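Local coordinates for protein plantacyanin (Spinacia oleracea, PDB 1F56) that binds a copper ion as a basic blue cupredoxin of the phytocyanin family and probably carries single electrons, at residues 72-76 and 77-81; 56-59 and 60-63. All blocks are in the same frame, centred on the assembly; numbering follows the deposited sequence.

Contacts 1 and 2 are two local turns of one cupredoxin barrel, and their centres lie about 15 Å apart. Contact 1 holds copper directly, through Cys74 and His79, in the loop that leaves strand 68-73. Contact 2 comes earlier in the chain, at the turn between strands 54-56 and 60-64, and supplies no ligand: the side chain of Ser57 stays about 10 Å from the ion. The two meet inside the barrel, where Phe72 CE2 packs 3.9 Å from Ile63 CG2. Strands 60-64 and 68-73 are consecutive in the chain but belong to different sheets, so this packing spans the space between the sheets and links the turn to the strand that leads into Cys74.

Contact 1. Residues 72-76 and 77-81; sequences FICSF and PGHCG. With CU1 (copper (I) ion), chain F; SO4 (sulfate ion), chain D.
A metal-binding turn joins residues 72-76 to 77-81 at the end of strand 68-73, with Cys74 and His79 closing on one copper ion. Cys74 SG stands 2.2 Å from the copper and His79 ND1 2.0 Å from it. With SG swung opposite the backbone N (chi1 173°), the cysteine sulfur reaches the metal, while His79, five residues on, brings ND1 to the same ion. His34 is the third close ligand, and Met84 completes the copper site.

Phe76 packs over one face of the His79 imidazole. Its CB sits 3.8 Å from the centroid of the His79 ring, almost exactly on the ring normal, a CH-pi contact over the face. The phenyl ring beyond it presents an edge to that imidazole face, in a T-shaped pair with planes at 69°. A backbone hydrogen bond of 3.0 Å from His79 N to Phe76 O closes the turn.

Cys74, His79 and Met84 all come from the single loop after strand 68-73, and His34 from a separate part of the chain, as in the type 1 copper site of blue cupredoxins. Here the loop is also tied down by Cys80, whose disulfide to Cys47 is the one found in phytocyanins; Cys80 SG also packs 3.8 Å from Ile73 CG2. A sulfate, probably from the crystallisation liquor, accepts hydrogen bonds from Gly78 N to O2 and from Gly81 N to O3. A water accepts from Cys80 N and sits 2.7 Å from Phe76 O, bridging the two limbs of the turn.

Contact 2. Residues 56-59 and 60-63; sequences YSSG and QDRI
Asp61, the second residue of strand 60-64, reaches back across the turn to Tyr56 and Ser58. Its CB lies 3.7 Å from Tyr56 CB, and CG comes closer to the same tyrosine carbon, at 3.4 Å. With CG set anti to the carbonyl carbon (chi1 -51°), the carboxylate is brought back against Tyr56 CB and Ser58. There OD1 is gripped twice: Ser58 N donates to its syn lone pair at 2.8 Å, and Ser58 OG approaches from above the carboxylate plane, donating at 2.6 Å. OD2 bonds instead to Tyr29 OH, outside the turn.

Ser58 OG is itself an acceptor, taking a hydrogen bond of 3.2 Å from Gln60 N and so relaying the link to the strand. Gln60 and Asp61 both face Phe27 of strand 24-28, a classic beta bulge where the turn enters the strand. Further along, Ile63 CD1 lies over one face of the Tyr56 ring, 3.7 Å from its centroid, in a CH-pi contact offset toward the rim.

Replacing Asp61 with an alanine would probably leave Ser58 N without its acceptor and Tyr29 OH without its partner, and let the Ser58 hydroxyl turn away. In the buried carboxylate, with OD2 hydrogen-bonded to Tyr29 OH, the two donors from Ser58 that grip OD1 are likely to favour the charged form.

Contact 1. Residues 72-76 and 77-81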
loop_
_atom_site.group_PDB
_atom_site.type_symbol
_atom_site.label_atom_id
_atom_site.label_comp_id
_atom_site.label_asym_id
_atom_site.label_seq_id
_atom_site.Cartn_x
_atom_site.Cartn_y
_atom_site.Cartn_z
ATOM N N PHE A 72 1.109 -2.079 -3.181
ATOM C CA PHE A 72 0.687 -2.433 -1.828
ATOM C C PHE A 72 -0.722 -3.011 -1.866
ATOM O O PHE A 72 -1.528 -2.561 -2.668
ATOM C CB PHE A 72 0.671 -1.201 -0.911
ATOM C CG PHE A 72 1.979 -0.484 -0.826
ATOM C CD1 PHE A 72 2.295 0.520 -1.740
ATOM C CD2 PHE A 72 2.897 -0.794 0.177
ATOM C CE1 PHE A 72 3.509 1.211 -1.653
ATOM C CE2 PHE A 72 4.109 -0.106 0.265
ATOM C CZ PHE A 72 4.410 0.897 -0.651
ATOM N N ILE A 73 -1.010 -4.004 -1.018
ATOM C CA ILE A 73 -2.361 -4.582 -0.936
ATOM C C ILE A 73 -2.642 -4.898 0.529
ATOM O O ILE A 73 -1.725 -4.905 1.363
ATOM C CB ILE A 73 -2.504 -5.940 -1.737
ATOM C CG1 ILE A 73 -1.621 -7.033 -1.111
ATOM C CG2 ILE A 73 -2.122 -5.748 -3.206
ATOM C CD1 ILE A 73 -1.773 -8.411 -1.771
ATOM N N CYS A 74 -3.911 -5.109 0.856
ATOM C CA CYS A 74 -4.281 -5.536 2.203
ATOM C C CYS A 74 -4.496 -6.998 1.892
ATOM O O CYS A 74 -5.135 -7.317 0.894
ATOM C CB CYS A 74 -5.611 -4.950 2.668
ATOM S SG CYS A 74 -6.121 -5.662 4.261
ATOM N N SER A 75 -3.983 -7.891 2.716
ATOM C CA SER A 75 -4.136 -9.312 2.399
ATOM C C SER A 75 -5.293 -10.058 3.092
ATOM O O SER A 75 -5.516 -11.238 2.825
ATOM C CB SER A 75 -2.828 -10.033 2.705
ATOM O OG SER A 75 -2.593 -9.966 4.097
ATOM N N PHE A 76 -6.022 -9.397 3.977
ATOM C CA PHE A 76 -7.125 -10.085 4.647
ATOM C C PHE A 76 -8.152 -10.516 3.593
ATOM O O PHE A 76 -8.322 -9.850 2.576
ATOM C CB PHE A 76 -7.771 -9.177 5.700
ATOM C CG PHE A 76 -6.839 -8.764 6.824
ATOM C CD1 PHE A 76 -5.587 -9.355 6.978
ATOM C CD2 PHE A 76 -7.254 -7.832 7.773
ATOM C CE1 PHE A 76 -4.759 -9.025 8.078
ATOM C CE2 PHE A 76 -6.444 -7.495 8.868
ATOM C CZ PHE A 76 -5.191 -8.100 9.017
ATOM N N PRO A 77 -8.836 -11.656 3.817
ATOM C CA PRO A 77 -9.844 -12.208 2.904
ATOM C C PRO A 77 -10.882 -11.205 2.447
ATOM O O PRO A 77 -11.548 -10.599 3.268
ATOM C CB PRO A 77 -10.475 -13.332 3.717
ATOM C CG PRO A 77 -9.377 -13.758 4.617
ATOM C CD PRO A 77 -8.748 -12.468 5.047
ATOM N N GLY A 78 -11.019 -11.054 1.130
ATOM C CA GLY A 78 -11.985 -10.127 0.566
ATOM C C GLY A 78 -11.545 -8.666 0.456
ATOM O O GLY A 78 -12.155 -7.883 -0.273
ATOM N N HIS A 79 -10.474 -8.271 1.136
ATOM C CA HIS A 79 -10.080 -6.859 1.076
ATOM C C HIS A 79 -9.402 -6.400 -0.213
ATOM O O HIS A 79 -9.712 -5.319 -0.735
ATOM C CB HIS A 79 -9.209 -6.496 2.278
ATOM C CG HIS A 79 -9.928 -6.576 3.587
ATOM N ND1 HIS A 79 -9.596 -5.785 4.664
ATOM C CD2 HIS A 79 -10.921 -7.392 4.014
ATOM C CE1 HIS A 79 -10.349 -6.109 5.698
ATOM N NE2 HIS A 79 -11.162 -7.082 5.331
ATOM N N CYS A 80 -8.471 -7.190 -0.737
ATOM C CA CYS A 80 -7.807 -6.790 -1.982
ATOM C C CYS A 80 -8.848 -6.795 -3.120
ATOM O O CYS A 80 -8.913 -5.870 -3.932
ATOM C CB CYS A 80 -6.665 -7.758 -2.283
ATOM S SG CYS A 80 -5.589 -7.323 -3.687
ATOM N N GLY A 81 -9.668 -7.842 -3.168
ATOM C CA GLY A 81 -10.699 -7.920 -4.192
ATOM C C GLY A 81 -11.686 -6.774 -4.021
ATOM O O GLY A 81 -12.326 -6.350 -4.978
HETATM CU CU CU1 F . -7.967 -4.596 4.685
HETATM S S SO4 D . -9.868 -11.388 -2.280
HETATM O O1 SO4 D . -8.531 -11.715 -2.831
HETATM O O2 SO4 D . -10.273 -12.367 -1.253
HETATM O O3 SO4 D . -9.815 -10.056 -1.654
HETATM O O4 SO4 D . -10.849 -11.417 -3.375
HETATM O O HOH W 1 -7.264 -9.832 0.114
#

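Contact 2. Residues 56-59 and 60-63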
loop_
_atom_site.group_PDB
_atom_site.type_symbol
_atom_site.label_atom_id
_atom_site.label_comp_id
_atom_site.label_asym_id
_atom_site.label_seq_id
_atom_site.Cartn_x
_atom_site.Cartn_y
_atom_site.Cartn_z
ATOM N N TYR A 56 3.070 -4.846 7.257
ATOM C CA TYR A 56 3.067 -3.731 8.209
ATOM C C TYR A 56 1.666 -3.759 8.810
ATOM O O TYR A 56 0.677 -3.922 8.091
ATOM C CB TYR A 56 3.366 -2.401 7.504
ATOM C CG TYR A 56 4.699 -2.381 6.784
ATOM C CD1 TYR A 56 4.821 -2.860 5.468
ATOM C CD2 TYR A 56 5.849 -1.944 7.427
ATOM C CE1 TYR A 56 6.058 -2.904 4.831
ATOM C CE2 TYR A 56 7.088 -1.989 6.796
ATOM C CZ TYR A 56 7.188 -2.469 5.507
ATOM O OH TYR A 56 8.427 -2.559 4.911
ATOM N N SER A 57 1.569 -3.604 10.125
ATOM C CA SER A 57 0.267 -3.743 10.771
ATOM C C SER A 57 -0.033 -2.797 11.914
ATOM O O SER A 57 -0.934 -3.075 12.707
ATOM C CB SER A 57 0.146 -5.179 11.317
ATOM O OG SER A 57 0.570 -6.129 10.348
ATOM N N SER A 58 0.674 -1.681 12.005
ATOM C CA SER A 58 0.465 -0.775 13.136
ATOM C C SER A 58 -0.673 0.237 13.054
ATOM O O SER A 58 -0.998 0.871 14.061
ATOM C CB SER A 58 1.746 -0.004 13.414
ATOM O OG SER A 58 1.872 0.998 12.432
ATOM N N GLY A 59 -1.271 0.421 11.882
ATOM C CA GLY A 59 -2.335 1.408 11.794
ATOM C C GLY A 59 -1.780 2.782 11.430
ATOM O O GLY A 59 -2.531 3.704 11.144
ATOM N N GLN A 60 -0.457 2.913 11.459
ATOM C CA GLN A 60 0.236 4.153 11.090
ATOM C C GLN A 60 1.636 3.753 10.634
ATOM O O GLN A 60 2.642 4.145 11.229
ATOM C CB GLN A 60 0.319 5.126 12.275
ATOM C CG GLN A 60 0.462 4.459 13.623
ATOM C CD GLN A 60 0.769 5.453 14.724
ATOM O OE1 GLN A 60 0.139 6.512 14.814
ATOM N NE2 GLN A 60 1.738 5.116 15.571
ATOM N N ASP A 61 1.668 2.964 9.564
ATOM C CA ASP A 61 2.893 2.433 8.995
ATOM C C ASP A 61 3.595 3.436 8.083
ATOM O O ASP A 61 2.987 3.964 7.153
ATOM C CB ASP A 61 2.561 1.152 8.211
ATOM C CG ASP A 61 1.754 0.162 9.036
ATOM O OD1 ASP A 61 2.232 -0.211 10.128
ATOM O OD2 ASP A 61 0.644 -0.235 8.619
ATOM N N ARG A 62 4.871 3.692 8.365
ATOM C CA ARG A 62 5.679 4.613 7.579
ATOM C C ARG A 62 6.500 3.803 6.596
ATOM O O ARG A 62 7.364 3.034 6.986
ATOM C CB ARG A 62 6.629 5.410 8.471
ATOM C CG ARG A 62 5.955 6.475 9.300
ATOM C CD ARG A 62 6.970 7.245 10.120
ATOM N NE ARG A 62 6.545 8.627 10.313
ATOM C CZ ARG A 62 6.747 9.600 9.428
ATOM N NH1 ARG A 62 7.376 9.341 8.290
ATOM N NH2 ARG A 62 6.304 10.827 9.675
ATOM N N ILE A 63 6.233 3.989 5.316
ATOM C CA ILE A 63 6.956 3.256 4.300
ATOM C C ILE A 63 7.539 4.215 3.256
ATOM O O ILE A 63 6.828 5.048 2.692
ATOM C CB ILE A 63 6.016 2.259 3.611
ATOM C CG1 ILE A 63 5.395 1.335 4.665
ATOM C CG2 ILE A 63 6.778 1.461 2.557
ATOM C CD1 ILE A 63 4.458 0.291 4.089
#